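Protein HTP-2 (PDB 4TZM) binds a closure motif of its partner HTP-3 through its HORMA domain, and so probably takes part in assembling the meiotic chromosome axis. Local coordinates at residues Val119-Val124 with Thr219-Pro224; Ile108-Glu114 with Glu192-Arg198. All coordinates share one frame; numbering follows the deposited sequence.

How the interactions relate
Both contacts lie in the HORMA domain and reach the same sheet, their centres about 8 Å apart. Interaction 2 is the buried one. There strands 105-113 and 193-201 pair edge to edge through a regular set of backbone bonds, with the bound peptide continuing the sheet beyond 193-201. Interaction 1 lies nearer the surface. There 219-224, a loop beside the sheet, meets the turn that leads into strand 123-133, and two backbone bonds plus scattered apolar touches hold them. The two contacts join where Val112 pairs with Ile122 and Glu123. Arg198 links them again, since its guanidinium group also bonds the carbonyl of Phe220.

Interaction 1 of 2, residues Val119-Val124 with Thr219-Pro224; sequences VEAIEV and TFYTLP
A single isolated beta bridge ties the loop 219-224 of the HORMA domain to the turn entering strand 123-133, where Glu120 lies opposite Thr222. Two backbone bonds frame it. Thr222 N donates to Val119 O at 2.5 Å, bent at the hydrogen (146°); the length is shorter than usual and should be read with caution. Ala121 N donates to Thr222 O at 3.0 Å and meets that carbonyl almost head-on. Thr222 thus gives its N-H and takes a hydrogen with its carbonyl. CA-H groups add weaker contacts: that of Tyr221 points at Val119 O, and that of Glu120 at Thr222 O.

The side chains meet mostly through carbon. Val124 packs over one face of the Tyr221 ring. Its CG1 makes a CH-pi contact 4.2 Å from the ring centroid, and its CG2 lies over the rim of the same face. The ring comes within reach because CG of Tyr221 sits between its own N and carbonyl carbon (chi1 64°). Val124 CG2 also touches Leu223 CD2. The Tyr221 hydroxyl has its partner in Glu107, on strand 105-113, and Trp247 touches Val124, Tyr221 and Leu223.

Just beyond Val119-Ala121, Ile122 and Glu123 both face Val112 in a classic beta bulge, so the turn passes into the sheet with an extra residue. Phe220 points away from this turn, and its ring lies nearly parallel to an aromatic ring of the bound peptide. On the exposed side, Val119 CG1 rests 3.8 Å from Thr222 OG1. The extended Glu120 side chain crosses Pro224 obliquely, with its OE2 3.7 Å from Pro224 CG. Pro224 CD lies 3.5 Å from Ala121 O.

Interaction 2 of 2, residues Ile108-Glu114 with Glu192-Arg198; sequences ISLVVTE and EFTANFR
Backbone hydrogen bonds between Ser109, Val111 and Thr113 and their partners Arg198, Asn196 and Thr194 join 108-114 to 192-198 as antiparallel strands. In each pair both residues give one N-H and accept one, six bonds in all. Val111 N reaches Asn196 O in the carbonyl plane and almost straight (177°). The return bond, Asn196 N to Val111 O, is more bent (135°). Leu110 with Phe197 and Val112 with Ala195 form the non-hydrogen-bonded pairs between them.

Polar side chains gather on the face of Val111, Thr113 and Arg198. The Arg198 chain runs extended from CG to NE and crosses Val111 at about a right angle. Its guanidinium lies flat over Val111 CG1, which is 3.6 Å from Arg198 CZ. Arg198 NE bonds Asn196 OD1 at 3.0 Å, using a lone pair in the amide plane. NH1 bonds the carbonyl of Phe220. Arg198 NH2 bonds the carbonyl of Asp118, and a water that accepts a weak bond from Arg198 NH2 donates to Thr113 OG1. That hydroxyl also bonds His115 O. A leucine in place of Arg198 would probably leave Asn196 OD1 and the carbonyls of Asp118 and Phe220 without these donors.

Apolar packing fills the other face. With CG anti to the Leu110 N (chi1 173°), the side chain is carried toward the Phe197 ring. Leu110 CD1 sits over the ring centre in a CH-pi contact, 4.2 Å from the centroid. Nearby, Val112 CG1 meets Phe193 CB at 3.8 Å.

Helix 35-56 packs on Ile108 and Leu110, and helix 84-102 on Ile108 and Phe197. Strand 123-133 pairs with the far edge of 105-113, and the bound peptide pairs antiparallel with 193-201.

Interaction 1 of 2, residues Val119-Val124 with Thr219-Pro224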
loop_
_atom_site.group_PDB
_atom_site.type_symbol
_atom_site.label_atom_id
_atom_site.label_comp_id
_atom_site.label_asym_id
_atom_site.label_seq_id
_atom_site.Cartn_x
_atom_site.Cartn_y
_atom_site.Cartn_z
ATOM N N VAL A 119 1.658 -20.492 -6.876
ATOM C CA VAL A 119 1.096 -19.428 -7.694
ATOM C C VAL A 119 -0.336 -19.150 -7.240
ATOM O O VAL A 119 -0.931 -18.131 -7.589
ATOM C CB VAL A 119 1.124 -19.798 -9.193
ATOM C CG1 VAL A 119 0.716 -18.612 -10.054
ATOM C CG2 VAL A 119 2.510 -20.282 -9.592
ATOM N N GLU A 120 -0.882 -20.066 -6.446
ATOM C CA GLU A 120 -2.213 -19.892 -5.877
ATOM C C GLU A 120 -2.106 -19.527 -4.402
ATOM O O GLU A 120 -1.485 -20.248 -3.622
ATOM C CB GLU A 120 -3.050 -21.159 -6.047
ATOM C CG GLU A 120 -4.482 -21.016 -5.559
ATOM C CD GLU A 120 -5.293 -22.280 -5.742
ATOM O OE1 GLU A 120 -4.727 -23.292 -6.206
ATOM O OE2 GLU A 120 -6.499 -22.259 -5.420
ATOM N N ALA A 121 -2.715 -18.411 -4.020
ATOM C CA ALA A 121 -2.599 -17.924 -2.651
ATOM C C ALA A 121 -3.804 -18.296 -1.796
ATOM O O ALA A 121 -4.867 -18.641 -2.309
ATOM C CB ALA A 121 -2.404 -16.421 -2.648
ATOM N N ILE A 122 -3.618 -18.222 -0.481
ATOM C CA ILE A 122 -4.696 -18.450 0.469
ATOM C C ILE A 122 -5.127 -17.117 1.079
ATOM O O ILE A 122 -6.179 -17.021 1.712
ATOM C CB ILE A 122 -4.278 -19.432 1.585
ATOM C CG1 ILE A 122 -3.245 -18.790 2.515
ATOM C CG2 ILE A 122 -3.732 -20.721 0.983
ATOM C CD1 ILE A 122 -3.093 -19.511 3.846
ATOM N N GLU A 123 -4.303 -16.091 0.873
ATOM C CA GLU A 123 -4.606 -14.737 1.333
ATOM C C GLU A 123 -3.785 -13.701 0.563
ATOM O O GLU A 123 -2.580 -13.874 0.374
ATOM C CB GLU A 123 -4.342 -14.606 2.835
ATOM C CG GLU A 123 -4.678 -13.242 3.415
ATOM C CD GLU A 123 -4.776 -13.262 4.929
ATOM O OE1 GLU A 123 -5.799 -13.751 5.461
ATOM O OE2 GLU A 123 -3.830 -12.788 5.589
ATOM N N VAL A 124 -4.438 -12.630 0.116
ATOM C CA VAL A 124 -3.761 -11.572 -0.632
ATOM C C VAL A 124 -4.176 -10.176 -0.177
ATOM O O VAL A 124 -5.364 -9.872 -0.084
ATOM C CB VAL A 124 -4.036 -11.679 -2.151
ATOM C CG1 VAL A 124 -3.480 -10.467 -2.883
ATOM C CG2 VAL A 124 -3.444 -12.955 -2.720
ATOM N N THR A 219 5.097 -15.473 -13.507
ATOM C CA THR A 219 3.947 -15.843 -12.690
ATOM C C THR A 219 3.671 -14.803 -11.604
ATOM O O THR A 219 4.584 -14.361 -10.903
ATOM C CB THR A 219 4.142 -17.226 -12.029
ATOM O OG1 THR A 219 5.498 -17.359 -11.586
ATOM C CG2 THR A 219 3.835 -18.340 -13.018
ATOM N N PHE A 220 2.403 -14.420 -11.478
ATOM C CA PHE A 220 1.964 -13.476 -10.455
ATOM C C PHE A 220 1.373 -14.253 -9.281
ATOM O O PHE A 220 2.091 -14.950 -8.563
ATOM C CB PHE A 220 0.932 -12.503 -11.032
ATOM C CG PHE A 220 0.816 -11.204 -10.275
ATOM C CD1 PHE A 220 1.800 -10.806 -9.386
ATOM C CD2 PHE A 220 -0.287 -10.381 -10.457
ATOM C CE1 PHE A 220 1.688 -9.610 -8.697
ATOM C CE2 PHE A 220 -0.403 -9.186 -9.771
ATOM C CZ PHE A 220 0.585 -8.801 -8.891
ATOM N N TYR A 221 0.062 -14.130 -9.094
ATOM C CA TYR A 221 -0.665 -14.989 -8.164
ATOM C C TYR A 221 -2.049 -15.311 -8.718
ATOM O O TYR A 221 -2.603 -14.551 -9.511
ATOM C CB TYR A 221 -0.781 -14.342 -6.775
ATOM C CG TYR A 221 -1.587 -13.057 -6.730
ATOM C CD1 TYR A 221 -2.975 -13.083 -6.625
ATOM C CD2 TYR A 221 -0.958 -11.822 -6.773
ATOM C CE1 TYR A 221 -3.710 -11.916 -6.583
ATOM C CE2 TYR A 221 -1.686 -10.649 -6.729
ATOM C CZ TYR A 221 -3.060 -10.702 -6.634
ATOM O OH TYR A 221 -3.787 -9.535 -6.590
ATOM N N THR A 222 -2.602 -16.442 -8.298
ATOM C CA THR A 222 -3.947 -16.830 -8.698
ATOM C C THR A 222 -4.796 -17.035 -7.446
ATOM O O THR A 222 -4.263 -17.284 -6.364
ATOM C CB THR A 222 -3.933 -18.114 -9.559
ATOM O OG1 THR A 222 -2.946 -17.990 -10.590
ATOM C CG2 THR A 222 -5.295 -18.364 -10.194
ATOM N N LEU A 223 -6.110 -16.909 -7.589
ATOM C CA LEU A 223 -7.019 -17.056 -6.464
ATOM C C LEU A 223 -7.834 -18.335 -6.588
ATOM O O LEU A 223 -7.972 -18.883 -7.682
ATOM C CB LEU A 223 -7.954 -15.847 -6.374
ATOM C CG LEU A 223 -7.303 -14.465 -6.380
ATOM C CD1 LEU A 223 -8.361 -13.373 -6.427
ATOM C CD2 LEU A 223 -6.407 -14.301 -5.164
ATOM N N PRO A 224 -8.364 -18.829 -5.459
ATOM C CA PRO A 224 -9.390 -19.872 -5.517
ATOM C C PRO A 224 -10.650 -19.331 -6.182
ATOM O O PRO A 224 -10.768 -18.119 -6.367
ATOM C CB PRO A 224 -9.643 -20.207 -4.044
ATOM C CG PRO A 224 -8.395 -19.787 -3.346
ATOM C CD PRO A 224 -7.914 -18.576 -4.080
#

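Interaction 2 of 2, residues Ile108-Glu114 with Glu192-Arg198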
loop_
_atom_site.group_PDB
_atom_site.type_symbol
_atom_site.label_atom_id
_atom_site.label_comp_id
_atom_site.label_asym_id
_atom_site.label_seq_id
_atom_site.Cartn_x
_atom_site.Cartn_y
_atom_site.Cartn_z
ATOM N N ILE A 108 1.277 -3.826 -6.234
ATOM C CA ILE A 108 2.116 -4.592 -5.320
ATOM C C ILE A 108 1.236 -5.343 -4.326
ATOM O O ILE A 108 0.331 -4.769 -3.714
ATOM C CB ILE A 108 3.139 -3.708 -4.568
ATOM C CG1 ILE A 108 3.890 -4.552 -3.534
ATOM C CG2 ILE A 108 2.465 -2.512 -3.913
ATOM C CD1 ILE A 108 5.031 -3.837 -2.854
ATOM N N SER A 109 1.488 -6.640 -4.187
ATOM C CA SER A 109 0.658 -7.476 -3.331
ATOM C C SER A 109 1.464 -8.258 -2.305
ATOM O O SER A 109 2.554 -8.765 -2.598
ATOM C CB SER A 109 -0.171 -8.443 -4.179
ATOM O OG SER A 109 -1.155 -7.749 -4.923
ATOM N N LEU A 110 0.921 -8.327 -1.096
ATOM C CA LEU A 110 1.416 -9.237 -0.077
ATOM C C LEU A 110 0.685 -10.563 -0.241
ATOM O O LEU A 110 -0.524 -10.639 -0.031
ATOM C CB LEU A 110 1.199 -8.667 1.323
ATOM C CG LEU A 110 1.533 -9.635 2.455
ATOM C CD1 LEU A 110 2.938 -10.189 2.272
ATOM C CD2 LEU A 110 1.396 -8.961 3.808
ATOM N N VAL A 111 1.421 -11.602 -0.620
ATOM C CA VAL A 111 0.816 -12.874 -0.990
ATOM C C VAL A 111 1.165 -13.993 -0.012
ATOM O O VAL A 111 2.339 -14.272 0.230
ATOM C CB VAL A 111 1.251 -13.285 -2.410
ATOM C CG1 VAL A 111 0.785 -14.695 -2.729
ATOM C CG2 VAL A 111 0.719 -12.293 -3.432
ATOM N N VAL A 112 0.140 -14.631 0.545
ATOM C CA VAL A 112 0.348 -15.722 1.489
ATOM C C VAL A 112 -0.052 -17.066 0.882
ATOM O O VAL A 112 -1.166 -17.232 0.386
ATOM C CB VAL A 112 -0.437 -15.497 2.790
ATOM C CG1 VAL A 112 -0.129 -16.600 3.791
ATOM C CG2 VAL A 112 -0.100 -14.134 3.377
ATOM N N THR A 113 0.876 -18.017 0.917
ATOM C CA THR A 113 0.641 -19.362 0.399
ATOM C C THR A 113 1.019 -20.403 1.445
ATOM O O THR A 113 1.821 -20.125 2.333
ATOM C CB THR A 113 1.451 -19.634 -0.883
ATOM O OG1 THR A 113 2.849 -19.456 -0.615
ATOM C CG2 THR A 113 1.028 -18.694 -2.001
ATOM N N GLU A 114 0.454 -21.601 1.337
ATOM C CA GLU A 114 0.799 -22.681 2.258
ATOM C C GLU A 114 2.211 -23.201 1.986
ATOM O O GLU A 114 2.987 -23.432 2.914
ATOM C CB GLU A 114 -0.222 -23.820 2.166
ATOM C CG GLU A 114 -0.471 -24.343 0.761
ATOM C CD GLU A 114 -1.386 -25.553 0.746
ATOM O OE1 GLU A 114 -1.752 -26.039 1.839
ATOM O OE2 GLU A 114 -1.739 -26.020 -0.358
ATOM N N GLU A 192 1.161 -23.072 9.249
ATOM C CA GLU A 192 2.235 -23.077 8.265
ATOM C C GLU A 192 1.857 -22.276 7.027
ATOM O O GLU A 192 0.800 -22.495 6.432
ATOM C CB GLU A 192 2.591 -24.510 7.871
ATOM C CG GLU A 192 3.130 -25.350 9.014
ATOM C CD GLU A 192 3.488 -26.756 8.580
ATOM O OE1 GLU A 192 3.034 -27.175 7.494
ATOM O OE2 GLU A 192 4.228 -27.440 9.321
ATOM N N PHE A 193 2.725 -21.343 6.646
ATOM C CA PHE A 193 2.499 -20.544 5.450
ATOM C C PHE A 193 3.774 -19.867 4.958
ATOM O O PHE A 193 4.748 -19.735 5.700
ATOM C CB PHE A 193 1.413 -19.487 5.700
ATOM C CG PHE A 193 1.727 -18.537 6.825
ATOM C CD1 PHE A 193 2.539 -17.429 6.617
ATOM C CD2 PHE A 193 1.191 -18.740 8.085
ATOM C CE1 PHE A 193 2.823 -16.554 7.652
ATOM C CE2 PHE A 193 1.468 -17.868 9.124
ATOM C CZ PHE A 193 2.285 -16.774 8.909
ATOM N N THR A 194 3.751 -19.448 3.697
ATOM C CA THR A 194 4.821 -18.651 3.111
ATOM C C THR A 194 4.278 -17.283 2.711
ATOM O O THR A 194 3.333 -17.195 1.928
ATOM C CB THR A 194 5.433 -19.331 1.874
ATOM O OG1 THR A 194 6.031 -20.575 2.256
ATOM C CG2 THR A 194 6.491 -18.441 1.245
ATOM N N ALA A 195 4.863 -16.220 3.254
ATOM C CA ALA A 195 4.449 -14.867 2.896
ATOM C C ALA A 195 5.398 -14.276 1.859
ATOM O O ALA A 195 6.615 -14.402 1.980
ATOM C CB ALA A 195 4.381 -13.981 4.130
ATOM N N ASN A 196 4.829 -13.620 0.852
ATOM C CA ASN A 196 5.585 -13.144 -0.301
ATOM C C ASN A 196 5.132 -11.757 -0.761
ATOM O O ASN A 196 3.962 -11.399 -0.620
ATOM C CB ASN A 196 5.443 -14.144 -1.450
ATOM C CG ASN A 196 6.690 -14.246 -2.294
ATOM O OD1 ASN A 196 6.625 -14.594 -3.472
ATOM N ND2 ASN A 196 7.835 -13.947 -1.697
ATOM N N PHE A 197 6.067 -10.976 -1.293
ATOM C CA PHE A 197 5.741 -9.724 -1.967
ATOM C C PHE A 197 5.901 -9.901 -3.470
ATOM O O PHE A 197 6.982 -10.232 -3.951
ATOM C CB PHE A 197 6.628 -8.583 -1.472
ATOM C CG PHE A 197 6.161 -7.967 -0.187
ATOM C CD1 PHE A 197 5.039 -7.157 -0.161
ATOM C CD2 PHE A 197 6.847 -8.193 0.996
ATOM C CE1 PHE A 197 4.605 -6.584 1.020
ATOM C CE2 PHE A 197 6.417 -7.623 2.181
ATOM C CZ PHE A 197 5.295 -6.819 2.192
ATOM N N ARG A 198 4.817 -9.692 -4.208
ATOM C CA ARG A 198 4.828 -9.877 -5.654
ATOM C C ARG A 198 4.215 -8.664 -6.338
ATOM O O ARG A 198 3.210 -8.126 -5.875
ATOM C CB ARG A 198 4.071 -11.150 -6.041
ATOM C CG ARG A 198 4.492 -12.383 -5.252
ATOM C CD ARG A 198 3.686 -13.611 -5.642
ATOM N NE ARG A 198 3.923 -14.722 -4.724
ATOM C CZ ARG A 198 3.419 -15.942 -4.879
ATOM N NH1 ARG A 198 2.649 -16.218 -5.922
ATOM N NH2 ARG A 198 3.689 -16.888 -3.990
HETATM O O HOH W 1 3.959 -17.072 -1.177
#